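Local structure of anthrone oxidase-like protein (Streptomyces ambofaciens, 5F9P) at residues Pro1-Glu6 with Gly111-Gly116; Glu99-Leu104 with His158-Gly163; His9-Asn14 with Leu58-Trp63. The protein is an oxygenase of atypical angucycline biosynthesis that cleaves a C-C bond in oxidative ring-B opening, probably as a monooxygenase. All coordinates share one frame; numbering follows the deposited sequence.

Interaction 1: Pro1-Glu6 with Gly111-Gly116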
loop_
_atom_site.group_PDB
_atom_site.type_symbol
_atom_site.label_atom_id
_atom_site.label_comp_id
_atom_site.label_asym_id
_atom_site.label_seq_id
_atom_site.Cartn_x
_atom_site.Cartn_y
_atom_site.Cartn_z
ATOM N N PRO A 1 -6.710 10.379 -4.371
ATOM C CA PRO A 1 -5.592 11.088 -3.742
ATOM C C PRO A 1 -4.321 10.994 -4.592
ATOM O O PRO A 1 -4.206 10.095 -5.422
ATOM C CB PRO A 1 -5.434 10.347 -2.414
ATOM C CG PRO A 1 -6.849 9.977 -2.062
ATOM C CD PRO A 1 -7.533 9.664 -3.377
ATOM N N ILE A 2 -3.393 11.926 -4.396
ATOM C CA ILE A 2 -2.220 12.039 -5.257
ATOM C C ILE A 2 -0.967 11.651 -4.490
ATOM O O ILE A 2 -0.786 12.067 -3.350
ATOM C CB ILE A 2 -2.055 13.474 -5.795
ATOM C CG1 ILE A 2 -3.209 13.832 -6.733
ATOM C CG2 ILE A 2 -0.711 13.629 -6.518
ATOM C CD1 ILE A 2 -3.183 13.067 -8.040
ATOM N N ILE A 3 -0.115 10.836 -5.107
ATOM C CA ILE A 3 1.131 10.416 -4.467
ATOM C C ILE A 3 2.327 10.945 -5.245
ATOM O O ILE A 3 2.363 10.846 -6.462
ATOM C CB ILE A 3 1.253 8.880 -4.410
ATOM C CG1 ILE A 3 0.021 8.265 -3.746
ATOM C CG2 ILE A 3 2.537 8.477 -3.670
ATOM C CD1 ILE A 3 -0.077 6.765 -3.957
ATOM N N SER A 4 3.304 11.507 -4.547
ATOM C CA SER A 4 4.503 11.996 -5.229
ATOM C C SER A 4 5.758 11.884 -4.368
ATOM O O SER A 4 5.696 11.970 -3.141
ATOM C CB SER A 4 4.315 13.449 -5.660
ATOM O OG SER A 4 4.697 14.319 -4.614
ATOM N N ALA A 5 6.905 11.718 -5.015
ATOM C CA ALA A 5 8.168 11.612 -4.287
ATOM C C ALA A 5 8.496 12.860 -3.455
ATOM O O ALA A 5 9.269 12.786 -2.498
ATOM C CB ALA A 5 9.308 11.297 -5.246
ATOM N N GLU A 6 7.908 14.000 -3.812
ATOM C CA GLU A 6 8.135 15.235 -3.057
ATOM C C GLU A 6 7.235 15.359 -1.826
ATOM O O GLU A 6 7.350 16.318 -1.060
ATOM C CB GLU A 6 7.975 16.466 -3.949
ATOM C CG GLU A 6 8.913 16.488 -5.138
ATOM C CD GLU A 6 8.381 15.687 -6.309
ATOM O OE1 GLU A 6 7.147 15.476 -6.384
ATOM O OE2 GLU A 6 9.197 15.269 -7.156
ATOM N N GLY A 111 6.683 10.717 -12.284
ATOM C CA GLY A 111 5.374 11.324 -12.484
ATOM C C GLY A 111 4.506 11.133 -11.253
ATOM O O GLY A 111 4.751 10.215 -10.462
ATOM N N LYS A 112 3.505 11.989 -11.071
ATOM C CA LYS A 112 2.611 11.848 -9.920
ATOM C C LYS A 112 1.612 10.715 -10.131
ATOM O O LYS A 112 1.182 10.419 -11.248
ATOM C CB LYS A 112 1.873 13.151 -9.597
ATOM C CG LYS A 112 2.794 14.329 -9.284
ATOM C CD LYS A 112 2.004 15.541 -8.793
ATOM C CE LYS A 112 2.858 16.813 -8.756
ATOM N NZ LYS A 112 3.989 16.739 -7.785
ATOM N N ILE A 113 1.238 10.089 -9.030
ATOM C CA ILE A 113 0.408 8.914 -9.081
ATOM C C ILE A 113 -0.919 9.216 -8.405
ATOM O O ILE A 113 -0.958 9.870 -7.368
ATOM C CB ILE A 113 1.161 7.745 -8.414
ATOM C CG1 ILE A 113 2.332 7.345 -9.327
ATOM C CG2 ILE A 113 0.222 6.592 -8.123
ATOM C CD1 ILE A 113 3.328 6.376 -8.727
ATOM N N GLU A 114 -2.004 8.777 -9.026
ATOM C CA GLU A 114 -3.321 8.949 -8.447
ATOM C C GLU A 114 -3.925 7.603 -8.106
ATOM O O GLU A 114 -3.875 6.675 -8.907
ATOM C CB GLU A 114 -4.247 9.674 -9.418
ATOM C CG GLU A 114 -5.625 9.923 -8.823
ATOM C CD GLU A 114 -6.490 10.849 -9.668
ATOM O OE1 GLU A 114 -6.134 11.112 -10.847
ATOM O OE2 GLU A 114 -7.530 11.314 -9.146
ATOM N N ILE A 115 -4.510 7.507 -6.918
ATOM C CA ILE A 115 -5.216 6.297 -6.511
ATOM C C ILE A 115 -6.685 6.611 -6.205
ATOM O O ILE A 115 -7.004 7.687 -5.700
ATOM C CB ILE A 115 -4.537 5.640 -5.292
ATOM C CG1 ILE A 115 -4.520 6.599 -4.094
ATOM C CG2 ILE A 115 -3.124 5.206 -5.670
ATOM C CD1 ILE A 115 -4.147 5.921 -2.756
ATOM N N GLY A 116 -7.574 5.678 -6.514
ATOM C CA GLY A 116 -9.004 5.930 -6.377
ATOM C C GLY A 116 -9.851 4.875 -7.071
ATOM O O GLY A 116 -9.395 4.230 -8.018
#

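Interaction 2: Glu99-Leu104 with His158-Gly163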
loop_
_atom_site.group_PDB
_atom_site.type_symbol
_atom_site.label_atom_id
_atom_site.label_comp_id
_atom_site.label_asym_id
_atom_site.label_seq_id
_atom_site.Cartn_x
_atom_site.Cartn_y
_atom_site.Cartn_z
ATOM N N GLU A 99 7.925 6.680 4.088
ATOM C CA GLU A 99 8.083 7.854 3.252
ATOM C C GLU A 99 8.167 7.373 1.812
ATOM O O GLU A 99 8.553 6.231 1.549
ATOM C CB GLU A 99 9.319 8.659 3.645
ATOM C CG GLU A 99 10.629 7.978 3.372
ATOM C CD GLU A 99 11.814 8.762 3.945
ATOM O OE1 GLU A 99 12.971 8.371 3.684
ATOM O OE2 GLU A 99 11.583 9.767 4.659
ATOM N N VAL A 100 7.766 8.229 0.883
ATOM C CA VAL A 100 7.778 7.864 -0.520
ATOM C C VAL A 100 9.204 8.006 -1.025
ATOM O O VAL A 100 9.806 9.063 -0.876
ATOM C CB VAL A 100 6.828 8.765 -1.335
ATOM C CG1 VAL A 100 6.961 8.460 -2.836
ATOM C CG2 VAL A 100 5.390 8.571 -0.862
ATOM N N ALA A 101 9.762 6.940 -1.592
ATOM C CA ALA A 101 11.149 6.999 -2.037
ATOM C C ALA A 101 11.241 7.293 -3.535
ATOM O O ALA A 101 12.182 7.931 -4.004
ATOM C CB ALA A 101 11.894 5.697 -1.688
ATOM N N HIS A 102 10.259 6.826 -4.289
ATOM C CA HIS A 102 10.349 6.898 -5.733
ATOM C C HIS A 102 8.973 6.719 -6.372
ATOM O O HIS A 102 8.152 5.946 -5.873
ATOM C CB HIS A 102 11.304 5.800 -6.224
ATOM C CG HIS A 102 11.622 5.876 -7.682
ATOM N ND1 HIS A 102 12.630 6.671 -8.182
ATOM C CD2 HIS A 102 11.069 5.252 -8.749
ATOM C CE1 HIS A 102 12.687 6.527 -9.495
ATOM N NE2 HIS A 102 11.754 5.667 -9.863
ATOM N N THR A 103 8.730 7.445 -7.459
ATOM C CA THR A 103 7.561 7.205 -8.299
ATOM C C THR A 103 7.970 7.076 -9.764
ATOM O O THR A 103 8.962 7.657 -10.218
ATOM C CB THR A 103 6.481 8.313 -8.172
ATOM O OG1 THR A 103 6.978 9.552 -8.706
ATOM C CG2 THR A 103 6.091 8.501 -6.725
ATOM N N LEU A 104 7.194 6.294 -10.494
ATOM C CA LEU A 104 7.387 6.127 -11.913
ATOM C C LEU A 104 6.008 5.979 -12.528
ATOM O O LEU A 104 5.153 5.308 -11.956
ATOM C CB LEU A 104 8.211 4.870 -12.179
ATOM C CG LEU A 104 8.315 4.509 -13.664
ATOM C CD1 LEU A 104 9.024 5.622 -14.429
ATOM C CD2 LEU A 104 9.006 3.151 -13.864
ATOM N N HIS A 158 4.214 3.091 -10.553
ATOM C CA HIS A 158 4.934 2.386 -9.492
ATOM C C HIS A 158 5.348 3.357 -8.405
ATOM O O HIS A 158 5.988 4.384 -8.681
ATOM C CB HIS A 158 6.187 1.673 -10.027
ATOM C CG HIS A 158 6.829 0.749 -9.028
ATOM N ND1 HIS A 158 8.190 0.513 -8.993
ATOM C CD2 HIS A 158 6.293 -0.006 -8.039
ATOM C CE1 HIS A 158 8.462 -0.352 -8.029
ATOM N NE2 HIS A 158 7.330 -0.682 -7.434
ATOM N N VAL A 159 4.976 3.025 -7.174
ATOM C CA VAL A 159 5.409 3.765 -5.995
ATOM C C VAL A 159 6.320 2.881 -5.149
ATOM O O VAL A 159 5.983 1.721 -4.869
ATOM C CB VAL A 159 4.195 4.183 -5.123
ATOM C CG1 VAL A 159 4.669 4.969 -3.909
ATOM C CG2 VAL A 159 3.181 4.998 -5.952
ATOM N N VAL A 160 7.467 3.414 -4.740
ATOM C CA VAL A 160 8.357 2.674 -3.843
ATOM C C VAL A 160 8.409 3.411 -2.528
ATOM O O VAL A 160 8.723 4.596 -2.494
ATOM C CB VAL A 160 9.797 2.547 -4.417
ATOM C CG1 VAL A 160 10.716 1.799 -3.444
ATOM C CG2 VAL A 160 9.772 1.852 -5.781
ATOM N N LEU A 161 8.092 2.719 -1.443
ATOM C CA LEU A 161 8.119 3.337 -0.126
ATOM C C LEU A 161 9.231 2.765 0.740
ATOM O O LEU A 161 9.503 1.554 0.719
ATOM C CB LEU A 161 6.782 3.136 0.587
ATOM C CG LEU A 161 5.512 3.467 -0.198
ATOM C CD1 LEU A 161 4.271 3.095 0.617
ATOM C CD2 LEU A 161 5.502 4.932 -0.504
ATOM N N LYS A 162 9.859 3.647 1.512
ATOM C CA LYS A 162 10.842 3.257 2.516
ATOM C C LYS A 162 10.162 3.147 3.866
ATOM O O LYS A 162 9.563 4.111 4.342
ATOM C CB LYS A 162 11.948 4.308 2.609
ATOM C CG LYS A 162 12.981 4.013 3.698
ATOM C CD LYS A 162 13.974 5.170 3.870
ATOM C CE LYS A 162 15.026 4.830 4.926
ATOM N NZ LYS A 162 16.019 5.933 5.129
ATOM N N GLY A 163 10.260 1.980 4.486
ATOM C CA GLY A 163 9.659 1.767 5.780
ATOM C C GLY A 163 10.401 2.551 6.847
ATOM O O GLY A 163 11.629 2.454 6.942
#

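Interaction 3: His9-Asn14 with Leu58-Trp63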
loop_
_atom_site.group_PDB
_atom_site.type_symbol
_atom_site.label_atom_id
_atom_site.label_comp_id
_atom_site.label_asym_id
_atom_site.label_seq_id
_atom_site.Cartn_x
_atom_site.Cartn_y
_atom_site.Cartn_z
ATOM N N HIS A 9 4.655 14.686 3.823
ATOM C CA HIS A 9 3.831 14.088 4.856
ATOM C C HIS A 9 4.157 12.596 5.035
ATOM O O HIS A 9 4.987 12.031 4.320
ATOM C CB HIS A 9 2.359 14.276 4.499
ATOM C CG HIS A 9 2.009 13.750 3.145
ATOM N ND1 HIS A 9 1.965 14.552 2.026
ATOM C CD2 HIS A 9 1.723 12.495 2.722
ATOM C CE1 HIS A 9 1.645 13.817 0.975
ATOM N NE2 HIS A 9 1.489 12.565 1.371
ATOM N N LEU A 10 3.488 11.971 5.996
ATOM C CA LEU A 10 3.722 10.581 6.343
ATOM C C LEU A 10 2.766 9.679 5.571
ATOM O O LEU A 10 1.553 9.937 5.515
ATOM C CB LEU A 10 3.529 10.401 7.852
ATOM C CG LEU A 10 3.709 9.003 8.424
ATOM C CD1 LEU A 10 5.162 8.568 8.296
ATOM C CD2 LEU A 10 3.258 8.966 9.870
ATOM N N THR A 11 3.306 8.628 4.960
ATOM C CA THR A 11 2.471 7.671 4.250
ATOM C C THR A 11 2.275 6.410 5.083
ATOM O O THR A 11 3.227 5.685 5.374
ATOM C CB THR A 11 3.047 7.319 2.862
ATOM O OG1 THR A 11 3.055 8.493 2.043
ATOM C CG2 THR A 11 2.181 6.264 2.196
ATOM N N VAL A 12 1.030 6.146 5.456
ATOM C CA VAL A 12 0.722 5.031 6.332
ATOM C C VAL A 12 -0.052 3.951 5.575
ATOM O O VAL A 12 -1.089 4.230 4.964
ATOM C CB VAL A 12 -0.085 5.500 7.573
ATOM C CG1 VAL A 12 -0.569 4.313 8.393
ATOM C CG2 VAL A 12 0.768 6.432 8.437
ATOM N N LEU A 13 0.475 2.728 5.596
ATOM C CA LEU A 13 -0.231 1.581 5.031
ATOM C C LEU A 13 -0.625 0.593 6.111
ATOM O O LEU A 13 0.228 0.032 6.803
ATOM C CB LEU A 13 0.595 0.889 3.949
ATOM C CG LEU A 13 0.594 1.581 2.581
ATOM C CD1 LEU A 13 1.099 3.023 2.667
ATOM C CD2 LEU A 13 1.422 0.790 1.600
ATOM N N ASN A 14 -1.931 0.410 6.271
ATOM C CA ASN A 14 -2.472 -0.562 7.207
ATOM C C ASN A 14 -2.837 -1.832 6.443
ATOM O O ASN A 14 -3.746 -1.838 5.609
ATOM C CB ASN A 14 -3.696 -0.006 7.930
ATOM C CG ASN A 14 -3.376 1.206 8.783
ATOM O OD1 ASN A 14 -2.218 1.491 9.066
ATOM N ND2 ASN A 14 -4.415 1.908 9.227
ATOM N N LEU A 58 -6.154 -3.547 2.555
ATOM C CA LEU A 58 -5.063 -2.597 2.707
ATOM C C LEU A 58 -5.638 -1.194 2.687
ATOM O O LEU A 58 -6.423 -0.856 1.805
ATOM C CB LEU A 58 -4.039 -2.759 1.571
ATOM C CG LEU A 58 -2.926 -1.709 1.476
ATOM C CD1 LEU A 58 -1.966 -1.822 2.648
ATOM C CD2 LEU A 58 -2.169 -1.824 0.147
ATOM N N ASN A 59 -5.253 -0.385 3.676
ATOM C CA ASN A 59 -5.564 1.039 3.665
ATOM C C ASN A 59 -4.304 1.850 3.387
ATOM O O ASN A 59 -3.305 1.740 4.109
ATOM C CB ASN A 59 -6.185 1.468 5.000
ATOM C CG ASN A 59 -7.219 2.559 4.833
ATOM O OD1 ASN A 59 -7.231 3.250 3.823
ATOM N ND2 ASN A 59 -8.115 2.703 5.817
ATOM N N PHE A 60 -4.350 2.651 2.330
ATOM C CA PHE A 60 -3.260 3.556 1.984
ATOM C C PHE A 60 -3.662 4.941 2.484
ATOM O O PHE A 60 -4.585 5.553 1.938
ATOM C CB PHE A 60 -3.082 3.564 0.470
ATOM C CG PHE A 60 -1.814 4.234 -0.015
ATOM C CD1 PHE A 60 -1.628 5.605 0.130
ATOM C CD2 PHE A 60 -0.836 3.494 -0.672
ATOM C CE1 PHE A 60 -0.477 6.221 -0.349
ATOM C CE2 PHE A 60 0.323 4.102 -1.158
ATOM C CZ PHE A 60 0.501 5.465 -0.997
ATOM N N ILE A 61 -2.976 5.415 3.526
ATOM C CA ILE A 61 -3.401 6.591 4.297
ATOM C C ILE A 61 -2.350 7.698 4.319
ATOM O O ILE A 61 -1.161 7.435 4.536
ATOM C CB ILE A 61 -3.726 6.209 5.755
ATOM C CG1 ILE A 61 -4.725 5.039 5.785
ATOM C CG2 ILE A 61 -4.259 7.419 6.542
ATOM C CD1 ILE A 61 -5.033 4.511 7.186
ATOM N N GLN A 62 -2.792 8.939 4.102
ATOM C CA GLN A 62 -1.895 10.090 4.161
ATOM C C GLN A 62 -2.112 10.923 5.422
ATOM O O GLN A 62 -3.248 11.273 5.761
ATOM C CB GLN A 62 -2.070 10.944 2.907
ATOM C CG GLN A 62 -1.699 10.197 1.647
ATOM C CD GLN A 62 -1.966 10.990 0.395
ATOM O OE1 GLN A 62 -3.012 11.633 0.266
ATOM N NE2 GLN A 62 -1.014 10.957 -0.541
ATOM N N TRP A 63 -1.016 11.230 6.114
ATOM C CA TRP A 63 -1.040 11.964 7.380
ATOM C C TRP A 63 -0.048 13.125 7.295
ATOM O O TRP A 63 1.050 12.963 6.768
ATOM C CB TRP A 63 -0.634 11.053 8.552
ATOM C CG TRP A 63 -1.710 10.145 9.076
ATOM C CD1 TRP A 63 -1.917 8.837 8.736
ATOM C CD2 TRP A 63 -2.715 10.470 10.049
ATOM N NE1 TRP A 63 -2.990 8.337 9.427
ATOM C CE2 TRP A 63 -3.498 9.315 10.240
ATOM C CE3 TRP A 63 -3.030 11.631 10.774
ATOM C CZ2 TRP A 63 -4.578 9.278 11.120
ATOM C CZ3 TRP A 63 -4.106 11.595 11.651
ATOM C CH2 TRP A 63 -4.865 10.424 11.818
HETATM O O HOH W 1 1.523 9.850 -0.132
#

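Interaction 1: Pro1-Glu6 with Gly111-Gly116
Ile3 and Ile113 make an antiparallel hydrogen-bonded pair: Ile3 N donates to Ile113 O at 2.6 Å and Ile113 N to Ile3 O at 2.9 Å, both nearly straight. A third bond runs from Ile115 N to Pro1 O at 3.0 Å. Ile2 and Glu114, between these bonds, form the non-hydrogen-bonded pair, and their CA-H groups turn to the same acceptors: Ile2 CA lies 3.3 Å from Ile113 O and Glu114 CA 3.4 Å from Pro1 O. Each of these oxygens thus receives one N-H and one C-H. Two further carbonyls are satisfied from outside the pair, Ile2 O by Gln62 NE2 and Glu114 O by Gln179 NE2.

Past the strands, Lys112 bends at its last torsion (chi4 -64°), which sets NZ 3.7 Å from Glu6 OE1, a long salt bridge. Ser4 OG is hydrogen-bonded to Asp7 OD1 and also takes a weak bond from Glu6 N. Among the apolar groups, Ile3 and Ile115 cross at about a right angle, with Ile3 CD1 3.8 Å from Ile115 CG2.

The pair is a short two-stranded antiparallel ribbon with Ile2 and Glu114 on its exposed side. From the other side Ile3 and Ile113 pack on Val159 of barrel strand 155-167, Ile3 and Ile115 on Phe60 of strand 56-63, and Ile115 also on Tyr177 of strand 172-180.

Interaction 2: Glu99-Leu104 with His158-Gly163
Val100 pairs with Leu161 and His102 with Val160 on antiparallel strands whose axes approach to 4.4 Å with their N-to-C directions 143° apart, and the register slips by one residue between these two pairs. The slip is a classic beta bulge: Ala101 and His102 both face Val160. Two donors therefore grip Val160 O, Ala101 N at 2.7 Å and His102 N at 3.2 Å; the first comes nearly end-on to the carbonyl, the second in its plane on a lone pair. A psi of -32° at Ala101 turns the chain out of the extended form to accommodate the extra residue, and Ala101 CB then sits 3.5 Å from Val160 O. Regular paired bonds resume on both sides, at Glu99 with Lys162 and at Leu104 with His158.

On one face Glu99 and Lys162 lie side by side and point the same way. Glu99 OE1 rests 3.4 Å from Lys162 CD, in contact with the aliphatic chain, while Lys162 NZ is 4.2 Å from Glu99 OE1, so the opposite charges are near but form no salt bridge. Further along this face His102 CB meets Val160 CB at 4.0 Å. The imidazole of His158 leads away from the other strand, and its NE2 is hydrogen-bonded to Ser176 OG; a glycerol, probably from the crystallisation liquor, lies close by.

On the other face Leu161 crosses Val100 obliquely, CD2 to CG2 at 3.7 Å. Thr103 OG1 is hydrogen-bonded to Gly111 O.

Helix 135-142 packs on the face of Val160 and Lys162, Leu139 touching both as well as Ala101. Against the opposite face, Thr11 of strand 10-17 touches Val100 and Leu161, Leu13 touches Leu161, and Ile113 of strand 113-114 packs on Thr103.

Interaction 3: His9-Asn14 with Leu58-Trp63
The side chains of His9 and Gln62 meet at an angle, ring and amide planes 78° apart, and the two are joined through one water: His9 NE2 is 3.1 Å from the water oxygen, Thr11 OG1 lies 3.0 Å from it, and Gln62 NE2 donates to it at 2.8 Å. Gln62 OE1 is hydrogen-bonded to Ser45 OG, so both ends of this buried amide are engaged.

Leu10 opens the regular pairing: its N donates to Trp63 O at 2.7 Å and its O accepts from Trp63 N, a reciprocal pattern that recurs at Val12 with Ile61 and Asn14 with Asn59. Thr11 sends CG2, anti to the backbone N, to the Phe60 ring, 3.7 Å from CE1. Val12, on the other face of the sheet, directs CG2 to the Trp63 ring, 3.6 Å from CD1.

Leu13 lies alongside Phe60 and lays CD1 over one ring face, 4.1 Å from the centroid and 17° off the normal, a CH-pi contact. At Asn14 the amide turns across Ile61, ND2 3.4 Å from CD1.

These paired strands belong to a closed antiparallel barrel of eight strands with helices packed outside, consistent with the dimeric alpha-beta barrel clan of the antibiotic biosynthesis monooxygenases, the barrel here being completed by a single chain.

From the N terminus, residues 1-6 pair with 111-116, so interaction 1 closes a loop with 104 residues between its segments. Interaction 3 is nested within it, bringing strand 56-63 back beside strand 10-17 across 43 intervening residues. Interaction 2, with 53 residues between its segments, opens after interaction 3 has closed, the two standing in series, but it crosses interaction 1, because 99-104 lies inside that loop and 158-163 beyond it. Interactions 2 and 3 both belong to the barrel, where strands 92-105 and 10-17 are neighbours. The ribbon of interaction 1 packs on strands 56-63 and 155-167, one from each of the other contacts, and so ties the terminus to the barrel.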